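Local atomic coordinates of putative neuraminyllactose-binding hemagglutinin homolog (Helicobacter pylori, PDB entry 3BGH), a protein that is of unconfirmed function but probably acts as an outer-membrane lipoprotein adhesin, with suggested binding of neuraminyllactose-type sugars. Residues Leu21-Pro26 / Lys58-Ser63; Phe148-Ser153 / Tyr198-Val203; Leu109-Glu114 / Glu122-Met127; Ala157-Val162 / Lys182-Asp187. All coordinates share one frame; numbering follows the deposited sequence.

Contact 1: residues Leu21-Pro26 / Lys58-Ser63; sequences LHFHYP and KEFEKS
Phe23 carries most of this contact, its ring laid against the helix turn that bears Glu59, Phe60 and Ser63. Phe60 presents its ring edge, CD1 foremost, over one face of the Phe23 ring, offset toward the rim. The two rings make a T-shaped (edge-to-face) pair with centroids 5.2 Å apart and planes at 76°. The same ring also touches aliphatic and backbone atoms: Phe23 CE2 lies 3.5 Å from Phe60 CB, and Phe23 CD2 comes within 3.4 Å of Glu59 CG and 3.3 Å of Phe60 N. At the base of the ring, Phe23 CB rests 3.5 Å from Ser63 OG, while Leu21 CD1 merely brushes Glu59 OE2 at 4.0 Å.

Phe60 holds CG anti to its backbone N (chi1 -165°), which directs its ring to Phe23, itself at the centre of an inverse gamma turn closed by a weak bond from His24 N to His22 O. A second shell helps to position these groups. Ser63 OG donates to Glu59 O at 2.7 Å, and that oxygen also accepts from Ser63 N. The bent Glu59 side chain is tied to its own helix by a salt bridge, Lys62 NZ to Glu59 OE1 at 3.2 Å. Further out, Tyr198 of helix 186-208 meets the Phe23 ring with nearly parallel planes and pairs edge-to-face with Phe60, while Asn195 and Gln67 take up the backbone N atoms of His22 and Tyr25.

No hydrogen bond spans the two segments. The N-terminal loop is therefore joined to helix 54-73 here by aromatic and aliphatic packing, while Ser63 OG and Glu59 OE1 find their partners within the helix.

Contact 2: residues Phe148-Ser153 / Tyr198-Val203; sequences FGIDVS and YHKVMV
Tyr198 opens the helical segment facing away from the strand; its hydroxyl bonds to Gln67, so it joins helix 186-208 to helix 54-73 instead. Two residues on, Lys200 reaches the strand. Its CG is anti to the backbone N (chi1 -172°) and the rest of the chain is fully extended, sliding past Ile150 with Lys200 CG 4.2 Å from Ile150 CG2. The ammonium ends on a backbone oxygen: Lys200 NZ donates to Asp151 O at 2.8 Å, lying in the carbonyl plane.

The carboxylate of Asp151 is turned elsewhere, with Asp151 OD1 5.4 Å from Lys200 NZ. It forms an Asx turn, Asp151 OD1 accepting from Ser153 N at 2.7 Å in a nearly straight bond, and it also takes the Ser153 hydroxyl at 2.8 Å from OG to OD1, on the syn lone pair.

Val201 follows and sends one branch to Ile150 of the strand, the other to Val152 just beyond it: CG1 faces Ile150 CD1 at 4.2 Å, while CG2 meets Val152 CG1 at 3.8 Å. Leu64 and Leu132 also pack on Val201. The last residues, Met202 and Val203, turn to Leu64 and Tyr25.

The axes of the short helix and strand segments run nearly antiparallel (157°), with a branched aliphatic layer inside and one lysine alongside. The Lys200 charge probably gains electrostatically from the nearby Asp151 carboxylate without a direct ion pair.

Contact 3: residues Leu109-Glu114 / Glu122-Met127; sequences LEDIVE and EKVIDM. With SO4 (sulfate ion), chain E.
Asp111 takes up a left-handed backbone conformation (phi 66°, psi 57°), and Asp126 holds CG anti to its carbonyl carbon (chi1 -76°); together these bring the Asp126 carboxylate to the N-H of the bulge. Asp111 and Ile112 both face Ile125, forming a G1 beta bulge that shifts the register by one. Asp126 OD1 accepts from Asp111 N at 3.0 Å, nearly along the C-O axis, giving the displaced N-H a side-chain partner.

On either side of the bulge the hairpin is regular and antiparallel. Leu109 with Met127, Ile112 with Ile125, and Glu114 with Lys123 are hydrogen-bonded pairs; the shortest link is Ile125 N to Ile112 O, 2.6 Å. Val113 and Val124 form a non-hydrogen-bonded pair whose CG2 methyls meet at 3.7 Å. On the opposite face, Ile112 CD1 touches Met127 CE at 3.9 Å.

Charges cluster around the bulge: Glu110 lies alongside Asp126, with Glu110 OE2 4.3 Å from Asp126 OD2, which could raise the pKa of one of them. Asp126 OD2 is hydrogen-bonded to His186 ND1, which would ease the repulsion if the imidazole is charged. At the far end Lys123 runs out extended to a sulfate, NZ to O4 2.8 Å, while Glu114 pairs with Lys156.

Strand 144-161 lines the outer side of strand 123-137, and helix 186-208 packs on Asp126. The second subunit packs against the hairpin, its Tyr131 on Leu109 and Met127, and its Asn135 bonds to Asp111 O.

Contact 4: residues Ala157-Val162 / Lys182-Asp187; sequences AVIERV and KETDHD. With SO4 (sulfate ion), chain E.
Ionic interactions gather around Arg161. Its NE donates to Glu183 OE1 at 2.6 Å in a nearly straight bond (168°) that is also a salt bridge. The carboxylate oxygen lies in the guanidinium plane, yet the donor stands well above the carboxylate plane, so the two flat groups are steeply tilted, 66° apart. The Glu183 chain, bent at chi2, also lays its CG against Arg161 CG at 3.5 Å, and its OE1 lies 3.8 Å from Val158 CG1. The outer nitrogens of Arg161 turn to a sulfate, probably from the crystallisation liquor: NH2 reaches its O4 at 2.7 Å in a straight bond, and NH1 its O3 only weakly. One anion on NE and another on NH2 would help to fix the guanidinium in the crystal.

Backbone bonding is sparse. Thr184 N donates to Ile159 O at 3.0 Å, approaching from above the carbonyl plane, the one backbone hydrogen bond between the segments. A weak bond from Thr184 OG1 to Asp185 O precedes the helix, for which Asp185 occupies the N-cap position.

Apolar contact centres on Ile159. Its CG1 takes the crowded place between backbone N and carbonyl carbon (chi1 49°); with the rest of the chain extended, this puts CD1 at the edge of the His186 ring, 3.7 Å from CE1.

Ile159 and Glu160 form a classic beta bulge opposite Val124 of strand 123-137. Helix 186-208 begins over this strand end: His186 packs on Glu110 and Asp111 of strand 98-114, while Ala189 touches Ile159.

From the N terminus, contact 1 closes first, bringing the opening loop back onto helix 54-73. Contact 3 comes next in the chain, a short hairpin closure between strands 98-114 and 123-137. Contact 2 then spans a long excursion from strand 144-161 to helix 186-208, and contact 4 falls within that span, joining the far end of the same strand to the start of the same helix; no loops cross. Tyr198 of contact 2 packs on contact 1, so helix 186-208 links the loop and helix 54-73 to the sheet. Contacts 3 and 4 lie side by side, centres about 8 Å apart, bonded between neighbouring strands and sharing one sulfate.

Contact 1: residues Leu21-Pro26 / Lys58-Ser63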
# COMPACT_ATOMS: atom_id res chain seq x y z
N LEU A 21 -3.37 -12.42 18.06
CA LEU A 21 -3.45 -12.58 16.62
C LEU A 21 -4.61 -13.52 16.33
O LEU A 21 -4.88 -14.43 17.11
CB LEU A 21 -2.17 -13.16 16.07
CG LEU A 21 -1.00 -12.22 15.83
CD1 LEU A 21 0.18 -13.03 15.26
CD2 LEU A 21 -1.40 -11.11 14.90
N HIS A 22 -5.34 -13.30 15.25
CA HIS A 22 -6.40 -14.22 14.91
C HIS A 22 -6.56 -14.44 13.42
O HIS A 22 -7.55 -14.02 12.83
CB HIS A 22 -7.73 -13.82 15.55
CG HIS A 22 -8.71 -14.94 15.61
ND1 HIS A 22 -9.94 -14.89 14.99
CD2 HIS A 22 -8.63 -16.16 16.19
CE1 HIS A 22 -10.58 -16.03 15.20
NE2 HIS A 22 -9.81 -16.81 15.93
N PHE A 23 -5.58 -15.13 12.84
CA PHE A 23 -5.60 -15.39 11.41
C PHE A 23 -6.41 -16.68 11.13
O PHE A 23 -5.88 -17.69 10.70
CB PHE A 23 -4.16 -15.37 10.85
CG PHE A 23 -3.41 -14.05 11.11
CD1 PHE A 23 -4.09 -12.91 11.58
CD2 PHE A 23 -2.04 -13.95 10.89
CE1 PHE A 23 -3.40 -11.70 11.81
CE2 PHE A 23 -1.35 -12.74 11.11
CZ PHE A 23 -2.03 -11.63 11.57
N HIS A 24 -7.72 -16.61 11.39
CA HIS A 24 -8.66 -17.74 11.16
C HIS A 24 -10.07 -17.20 10.84
O HIS A 24 -10.62 -16.37 11.57
CB HIS A 24 -8.67 -18.74 12.36
CG HIS A 24 -9.55 -19.95 12.17
ND1 HIS A 24 -10.80 -20.07 12.76
CD2 HIS A 24 -9.36 -21.10 11.49
CE1 HIS A 24 -11.34 -21.23 12.44
NE2 HIS A 24 -10.48 -21.88 11.67
N TYR A 25 -10.63 -17.65 9.72
CA TYR A 25 -11.97 -17.23 9.34
C TYR A 25 -12.76 -18.54 9.29
O TYR A 25 -12.29 -19.49 8.66
CB TYR A 25 -11.92 -16.51 7.98
CG TYR A 25 -13.26 -16.29 7.29
CD1 TYR A 25 -14.16 -15.33 7.76
CD2 TYR A 25 -13.63 -17.05 6.16
CE1 TYR A 25 -15.40 -15.12 7.15
CE2 TYR A 25 -14.88 -16.85 5.52
CZ TYR A 25 -15.76 -15.87 6.03
OH TYR A 25 -16.99 -15.62 5.45
N PRO A 26 -13.91 -18.63 9.99
CA PRO A 26 -14.60 -19.93 9.99
C PRO A 26 -15.20 -20.29 8.63
O PRO A 26 -16.14 -19.64 8.17
CB PRO A 26 -15.70 -19.74 11.05
CG PRO A 26 -15.94 -18.25 11.11
CD PRO A 26 -14.61 -17.61 10.81
N LYS A 58 4.70 -14.21 8.28
CA LYS A 58 4.74 -15.67 8.11
C LYS A 58 3.41 -16.34 8.50
O LYS A 58 2.88 -17.16 7.77
CB LYS A 58 5.90 -16.28 8.90
CG LYS A 58 7.23 -16.24 8.16
CD LYS A 58 8.44 -15.93 9.10
CE LYS A 58 9.77 -15.92 8.33
NZ LYS A 58 10.97 -15.35 9.10
N GLU A 59 2.86 -15.95 9.64
CA GLU A 59 1.67 -16.56 10.15
C GLU A 59 0.42 -16.12 9.35
O GLU A 59 -0.50 -16.92 9.12
CB GLU A 59 1.61 -16.26 11.64
CG GLU A 59 0.29 -15.96 12.22
CD GLU A 59 -0.25 -17.07 13.05
OE1 GLU A 59 -0.11 -18.25 12.61
OE2 GLU A 59 -0.84 -16.77 14.12
N PHE A 60 0.42 -14.86 8.92
CA PHE A 60 -0.54 -14.35 7.94
C PHE A 60 -0.45 -15.11 6.59
O PHE A 60 -1.48 -15.49 6.03
CB PHE A 60 -0.32 -12.84 7.74
CG PHE A 60 -1.42 -12.12 7.04
CD1 PHE A 60 -2.29 -11.27 7.74
CD2 PHE A 60 -1.58 -12.22 5.67
CE1 PHE A 60 -3.31 -10.57 7.08
CE2 PHE A 60 -2.59 -11.53 5.02
CZ PHE A 60 -3.45 -10.70 5.71
N GLU A 61 0.75 -15.33 6.07
CA GLU A 61 0.90 -16.12 4.82
C GLU A 61 0.55 -17.61 5.00
O GLU A 61 0.03 -18.22 4.06
CB GLU A 61 2.31 -16.06 4.27
CG GLU A 61 2.66 -14.78 3.59
CD GLU A 61 4.17 -14.62 3.39
OE1 GLU A 61 4.97 -15.42 3.92
OE2 GLU A 61 4.57 -13.68 2.69
N LYS A 62 0.86 -18.18 6.16
CA LYS A 62 0.64 -19.60 6.42
C LYS A 62 -0.84 -19.85 6.60
O LYS A 62 -1.37 -20.80 6.05
CB LYS A 62 1.45 -20.12 7.64
CG LYS A 62 0.77 -21.27 8.49
CD LYS A 62 1.69 -21.89 9.60
CE LYS A 62 0.91 -22.40 10.84
NZ LYS A 62 0.40 -21.25 11.71
N SER A 63 -1.52 -19.00 7.36
CA SER A 63 -2.94 -19.20 7.57
C SER A 63 -3.78 -19.15 6.30
O SER A 63 -4.70 -19.95 6.15
CB SER A 63 -3.46 -18.25 8.62
OG SER A 63 -2.69 -18.41 9.79

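Contact 2: residues Phe148-Ser153 / Tyr198-Val203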
# COMPACT_ATOMS: atom_id res chain seq x y z
N PHE A 148 -7.67 -10.79 -9.37
CA PHE A 148 -8.71 -10.33 -8.45
C PHE A 148 -7.99 -9.68 -7.28
O PHE A 148 -7.09 -10.26 -6.69
CB PHE A 148 -9.63 -11.50 -8.03
CG PHE A 148 -10.45 -11.22 -6.78
CD1 PHE A 148 -10.08 -11.78 -5.56
CD2 PHE A 148 -11.59 -10.43 -6.83
CE1 PHE A 148 -10.83 -11.56 -4.39
CE2 PHE A 148 -12.36 -10.15 -5.65
CZ PHE A 148 -11.98 -10.74 -4.43
N GLY A 149 -8.36 -8.44 -6.98
CA GLY A 149 -7.69 -7.66 -5.95
C GLY A 149 -8.50 -7.48 -4.68
O GLY A 149 -9.72 -7.43 -4.70
N ILE A 150 -7.80 -7.44 -3.55
CA ILE A 150 -8.41 -7.02 -2.32
C ILE A 150 -7.55 -5.91 -1.82
O ILE A 150 -6.34 -6.08 -1.60
CB ILE A 150 -8.51 -8.14 -1.30
CG1 ILE A 150 -8.98 -9.45 -1.95
CG2 ILE A 150 -9.44 -7.73 -0.19
CD1 ILE A 150 -7.86 -10.46 -2.17
N ASP A 151 -8.16 -4.74 -1.72
CA ASP A 151 -7.59 -3.59 -1.09
C ASP A 151 -7.69 -3.77 0.43
O ASP A 151 -8.79 -4.02 0.99
CB ASP A 151 -8.38 -2.36 -1.53
CG ASP A 151 -7.89 -1.06 -0.91
OD1 ASP A 151 -6.96 -1.03 -0.06
OD2 ASP A 151 -8.47 -0.03 -1.26
N VAL A 152 -6.55 -3.62 1.11
CA VAL A 152 -6.51 -3.77 2.55
C VAL A 152 -6.06 -2.47 3.21
O VAL A 152 -5.61 -2.47 4.34
CB VAL A 152 -5.55 -4.94 3.00
CG1 VAL A 152 -6.12 -6.33 2.61
CG2 VAL A 152 -4.09 -4.71 2.47
N SER A 153 -6.16 -1.36 2.50
CA SER A 153 -5.78 -0.07 3.09
C SER A 153 -6.93 0.59 3.88
O SER A 153 -8.07 0.14 3.84
CB SER A 153 -5.29 0.84 2.00
OG SER A 153 -6.39 1.34 1.27
N TYR A 198 -6.88 -9.75 7.69
CA TYR A 198 -6.94 -11.17 7.40
C TYR A 198 -8.40 -11.56 7.13
O TYR A 198 -8.67 -12.23 6.15
CB TYR A 198 -6.37 -12.03 8.54
CG TYR A 198 -6.36 -13.50 8.15
CD1 TYR A 198 -5.26 -14.07 7.54
CD2 TYR A 198 -7.49 -14.29 8.35
CE1 TYR A 198 -5.27 -15.41 7.18
CE2 TYR A 198 -7.51 -15.62 7.99
CZ TYR A 198 -6.41 -16.17 7.40
OH TYR A 198 -6.46 -17.51 7.03
N HIS A 199 -9.31 -11.14 8.01
CA HIS A 199 -10.74 -11.37 7.86
C HIS A 199 -11.23 -10.88 6.48
O HIS A 199 -11.75 -11.68 5.71
CB HIS A 199 -11.52 -10.72 9.03
CG HIS A 199 -13.02 -10.87 8.94
ND1 HIS A 199 -13.69 -12.00 9.38
CD2 HIS A 199 -13.98 -10.01 8.53
CE1 HIS A 199 -14.99 -11.84 9.21
NE2 HIS A 199 -15.20 -10.63 8.70
N LYS A 200 -10.99 -9.59 6.14
CA LYS A 200 -11.35 -9.06 4.82
C LYS A 200 -10.79 -9.86 3.63
O LYS A 200 -11.53 -10.06 2.65
CB LYS A 200 -10.97 -7.58 4.66
CG LYS A 200 -11.52 -6.96 3.36
CD LYS A 200 -11.00 -5.54 3.06
CE LYS A 200 -11.77 -4.88 1.89
NZ LYS A 200 -11.45 -3.43 1.66
N VAL A 201 -9.52 -10.30 3.68
CA VAL A 201 -8.98 -11.09 2.55
C VAL A 201 -9.75 -12.42 2.36
O VAL A 201 -10.19 -12.76 1.26
CB VAL A 201 -7.41 -11.36 2.63
CG1 VAL A 201 -6.97 -12.27 1.54
CG2 VAL A 201 -6.63 -10.07 2.51
N MET A 202 -9.90 -13.16 3.44
CA MET A 202 -10.56 -14.45 3.36
C MET A 202 -12.01 -14.32 2.87
O MET A 202 -12.44 -15.13 2.06
CB MET A 202 -10.50 -15.17 4.70
CG MET A 202 -9.16 -15.87 4.98
SD MET A 202 -8.71 -17.09 3.77
CE MET A 202 -10.12 -18.17 3.86
N VAL A 203 -12.75 -13.31 3.34
CA VAL A 203 -14.13 -13.09 2.92
C VAL A 203 -14.23 -12.76 1.44
O VAL A 203 -15.10 -13.25 0.73
CB VAL A 203 -14.78 -11.92 3.68
CG1 VAL A 203 -16.10 -11.51 3.04
CG2 VAL A 203 -15.03 -12.26 5.15

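Contact 3: residues Leu109-Glu114 / Glu122-Met127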
# COMPACT_ATOMS: atom_id res chain seq x y z
N LEU A 109 0.96 2.45 9.04
CA LEU A 109 1.42 3.80 9.34
C LEU A 109 0.99 4.14 10.75
O LEU A 109 -0.10 3.82 11.18
CB LEU A 109 0.81 4.79 8.37
CG LEU A 109 1.41 4.86 6.96
CD1 LEU A 109 1.20 3.58 6.15
CD2 LEU A 109 0.76 6.01 6.27
N GLU A 110 1.89 4.80 11.47
CA GLU A 110 1.70 5.07 12.88
C GLU A 110 1.49 6.55 13.09
O GLU A 110 2.00 7.36 12.31
CB GLU A 110 2.90 4.56 13.69
CG GLU A 110 2.95 3.03 13.72
CD GLU A 110 4.10 2.45 14.52
OE1 GLU A 110 5.05 3.19 14.83
OE2 GLU A 110 4.04 1.24 14.83
N ASP A 111 0.72 6.88 14.13
CA ASP A 111 0.65 8.23 14.68
C ASP A 111 0.03 9.24 13.70
O ASP A 111 0.63 10.25 13.33
CB ASP A 111 2.04 8.70 15.20
CG ASP A 111 2.50 7.94 16.45
OD1 ASP A 111 1.67 7.46 17.25
OD2 ASP A 111 3.73 7.81 16.65
N ILE A 112 -1.19 8.93 13.28
CA ILE A 112 -2.00 9.84 12.50
C ILE A 112 -3.06 10.38 13.48
O ILE A 112 -3.64 9.60 14.27
CB ILE A 112 -2.68 9.10 11.32
CG1 ILE A 112 -1.67 8.32 10.51
CG2 ILE A 112 -3.39 10.06 10.42
CD1 ILE A 112 -2.23 7.82 9.19
N VAL A 113 -3.27 11.69 13.42
CA VAL A 113 -4.24 12.41 14.26
C VAL A 113 -5.54 12.71 13.50
O VAL A 113 -5.53 13.05 12.32
CB VAL A 113 -3.61 13.72 14.85
CG1 VAL A 113 -4.64 14.67 15.43
CG2 VAL A 113 -2.55 13.37 15.93
N GLU A 114 -6.66 12.58 14.19
CA GLU A 114 -7.95 12.93 13.64
C GLU A 114 -8.51 14.00 14.58
O GLU A 114 -8.98 13.69 15.70
CB GLU A 114 -8.88 11.70 13.61
CG GLU A 114 -8.52 10.61 12.61
CD GLU A 114 -9.56 9.48 12.58
OE1 GLU A 114 -10.30 9.27 13.58
OE2 GLU A 114 -9.64 8.80 11.54
N GLU A 122 -10.73 14.19 19.72
CA GLU A 122 -9.51 14.06 19.00
C GLU A 122 -8.93 12.68 19.28
O GLU A 122 -8.98 12.19 20.41
CB GLU A 122 -8.52 15.13 19.43
CG GLU A 122 -7.16 15.02 18.78
CD GLU A 122 -6.35 16.26 18.99
OE1 GLU A 122 -5.11 16.24 18.80
OE2 GLU A 122 -6.96 17.26 19.38
N LYS A 123 -8.42 12.03 18.25
CA LYS A 123 -7.78 10.75 18.46
C LYS A 123 -6.55 10.58 17.61
O LYS A 123 -6.43 11.23 16.56
CB LYS A 123 -8.77 9.59 18.29
CG LYS A 123 -9.84 9.81 17.29
CD LYS A 123 -11.02 8.92 17.58
CE LYS A 123 -12.19 9.26 16.64
NZ LYS A 123 -13.44 8.47 16.88
N VAL A 124 -5.60 9.78 18.11
CA VAL A 124 -4.44 9.38 17.34
C VAL A 124 -4.69 7.93 16.96
O VAL A 124 -5.28 7.17 17.76
CB VAL A 124 -3.17 9.55 18.15
CG1 VAL A 124 -1.89 9.25 17.32
CG2 VAL A 124 -3.14 10.97 18.74
N ILE A 125 -4.31 7.55 15.74
CA ILE A 125 -4.58 6.20 15.23
C ILE A 125 -3.37 5.64 14.51
O ILE A 125 -2.45 6.38 14.17
CB ILE A 125 -5.74 6.19 14.20
CG1 ILE A 125 -5.29 6.79 12.86
CG2 ILE A 125 -6.99 6.88 14.72
CD1 ILE A 125 -6.27 6.66 11.78
N ASP A 126 -3.36 4.33 14.32
CA ASP A 126 -2.53 3.70 13.32
C ASP A 126 -3.45 3.27 12.17
O ASP A 126 -4.64 3.04 12.39
CB ASP A 126 -1.81 2.49 13.91
CG ASP A 126 -0.65 2.88 14.81
OD1 ASP A 126 -0.26 4.08 14.80
OD2 ASP A 126 -0.12 1.98 15.53
N MET A 127 -2.92 3.17 10.96
CA MET A 127 -3.73 2.91 9.78
C MET A 127 -2.93 2.15 8.75
O MET A 127 -1.77 2.47 8.50
CB MET A 127 -4.24 4.23 9.16
CG MET A 127 -5.28 4.06 7.99
SD MET A 127 -5.88 5.62 7.21
CE MET A 127 -4.41 6.09 6.39
S SO4 E . -15.60 7.11 18.64
O1 SO4 E . -16.79 6.25 18.63
O2 SO4 E . -15.75 8.20 17.67
O3 SO4 E . -15.44 7.67 19.97
O4 SO4 E . -14.43 6.31 18.33

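Contact 4: residues Ala157-Val162 / Lys182-Asp187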
# COMPACT_ATOMS: atom_id res chain seq x y z
N ALA A 157 -6.79 1.64 13.80
CA ALA A 157 -6.87 1.37 15.22
C ALA A 157 -6.54 2.62 16.01
O ALA A 157 -5.53 3.27 15.81
CB ALA A 157 -5.93 0.25 15.58
N VAL A 158 -7.42 2.95 16.94
CA VAL A 158 -7.20 4.08 17.82
C VAL A 158 -6.17 3.72 18.88
O VAL A 158 -6.29 2.69 19.54
CB VAL A 158 -8.49 4.50 18.48
CG1 VAL A 158 -8.23 5.66 19.41
CG2 VAL A 158 -9.48 4.87 17.41
N ILE A 159 -5.15 4.57 19.02
CA ILE A 159 -4.14 4.38 20.04
C ILE A 159 -4.28 5.38 21.19
O ILE A 159 -3.92 5.08 22.33
CB ILE A 159 -2.71 4.41 19.48
CG1 ILE A 159 -2.48 5.62 18.58
CG2 ILE A 159 -2.43 3.13 18.74
CD1 ILE A 159 -1.07 5.67 17.98
N GLU A 160 -4.83 6.55 20.89
CA GLU A 160 -4.91 7.62 21.86
C GLU A 160 -6.20 8.44 21.66
O GLU A 160 -6.55 8.81 20.53
CB GLU A 160 -3.67 8.49 21.68
CG GLU A 160 -3.39 9.49 22.77
CD GLU A 160 -2.01 10.12 22.59
OE1 GLU A 160 -1.06 9.35 22.32
OE2 GLU A 160 -1.87 11.36 22.72
N ARG A 161 -6.93 8.68 22.75
CA ARG A 161 -8.05 9.65 22.77
C ARG A 161 -7.72 10.82 23.69
O ARG A 161 -7.07 10.65 24.70
CB ARG A 161 -9.33 8.99 23.25
CG ARG A 161 -9.51 7.61 22.67
CD ARG A 161 -10.76 6.98 23.10
NE ARG A 161 -11.29 6.13 22.04
CZ ARG A 161 -12.12 6.55 21.09
NH1 ARG A 161 -12.51 7.82 21.05
NH2 ARG A 161 -12.55 5.70 20.17
N VAL A 162 -8.17 12.02 23.32
CA VAL A 162 -8.00 13.20 24.15
C VAL A 162 -9.27 13.42 24.98
O VAL A 162 -10.33 13.71 24.43
CB VAL A 162 -7.65 14.46 23.32
CG1 VAL A 162 -7.57 15.69 24.23
CG2 VAL A 162 -6.32 14.25 22.57
N LYS A 182 -6.35 7.54 26.44
CA LYS A 182 -5.08 7.04 25.93
C LYS A 182 -5.13 5.50 25.78
O LYS A 182 -4.50 4.77 26.55
CB LYS A 182 -3.92 7.49 26.83
CG LYS A 182 -2.54 7.20 26.24
CD LYS A 182 -1.47 7.22 27.32
CE LYS A 182 -0.36 6.22 27.02
NZ LYS A 182 0.75 6.32 28.03
N GLU A 183 -5.86 5.05 24.76
CA GLU A 183 -6.25 3.62 24.56
C GLU A 183 -5.15 2.55 24.67
O GLU A 183 -5.08 1.88 25.70
CB GLU A 183 -7.08 3.44 23.27
CG GLU A 183 -8.28 4.37 23.20
CD GLU A 183 -9.59 3.63 23.06
OE1 GLU A 183 -10.23 3.72 21.98
OE2 GLU A 183 -10.00 2.96 24.04
N THR A 184 -4.32 2.36 23.62
CA THR A 184 -3.33 1.26 23.61
C THR A 184 -1.82 1.64 23.36
O THR A 184 -1.37 2.75 23.72
CB THR A 184 -3.78 0.04 22.68
OG1 THR A 184 -3.81 0.43 21.29
CG2 THR A 184 -5.16 -0.52 23.10
N ASP A 185 -1.04 0.71 22.81
CA ASP A 185 0.24 1.02 22.16
C ASP A 185 0.26 0.40 20.75
O ASP A 185 -0.70 -0.28 20.32
CB ASP A 185 1.44 0.56 23.00
CG ASP A 185 1.63 -0.96 23.01
OD1 ASP A 185 2.74 -1.40 23.44
OD2 ASP A 185 0.70 -1.71 22.59
N HIS A 186 1.36 0.62 20.04
CA HIS A 186 1.50 0.16 18.67
C HIS A 186 1.27 -1.35 18.43
O HIS A 186 0.44 -1.69 17.59
CB HIS A 186 2.81 0.65 18.06
CG HIS A 186 2.97 2.14 18.11
ND1 HIS A 186 1.95 3.00 17.77
CD2 HIS A 186 4.02 2.92 18.46
CE1 HIS A 186 2.36 4.25 17.91
NE2 HIS A 186 3.61 4.23 18.33
N ASP A 187 1.95 -2.23 19.15
CA ASP A 187 1.89 -3.66 18.81
C ASP A 187 0.50 -4.25 18.94
O ASP A 187 0.10 -5.07 18.12
CB ASP A 187 2.95 -4.50 19.53
CG ASP A 187 4.32 -4.38 18.85
OD1 ASP A 187 4.66 -5.24 17.97
OD2 ASP A 187 5.03 -3.40 19.19
S SO4 E . -15.60 7.11 18.64
O1 SO4 E . -16.79 6.25 18.63
O2 SO4 E . -15.75 8.20 17.67
O3 SO4 E . -15.44 7.67 19.97
O4 SO4 E . -14.43 6.31 18.33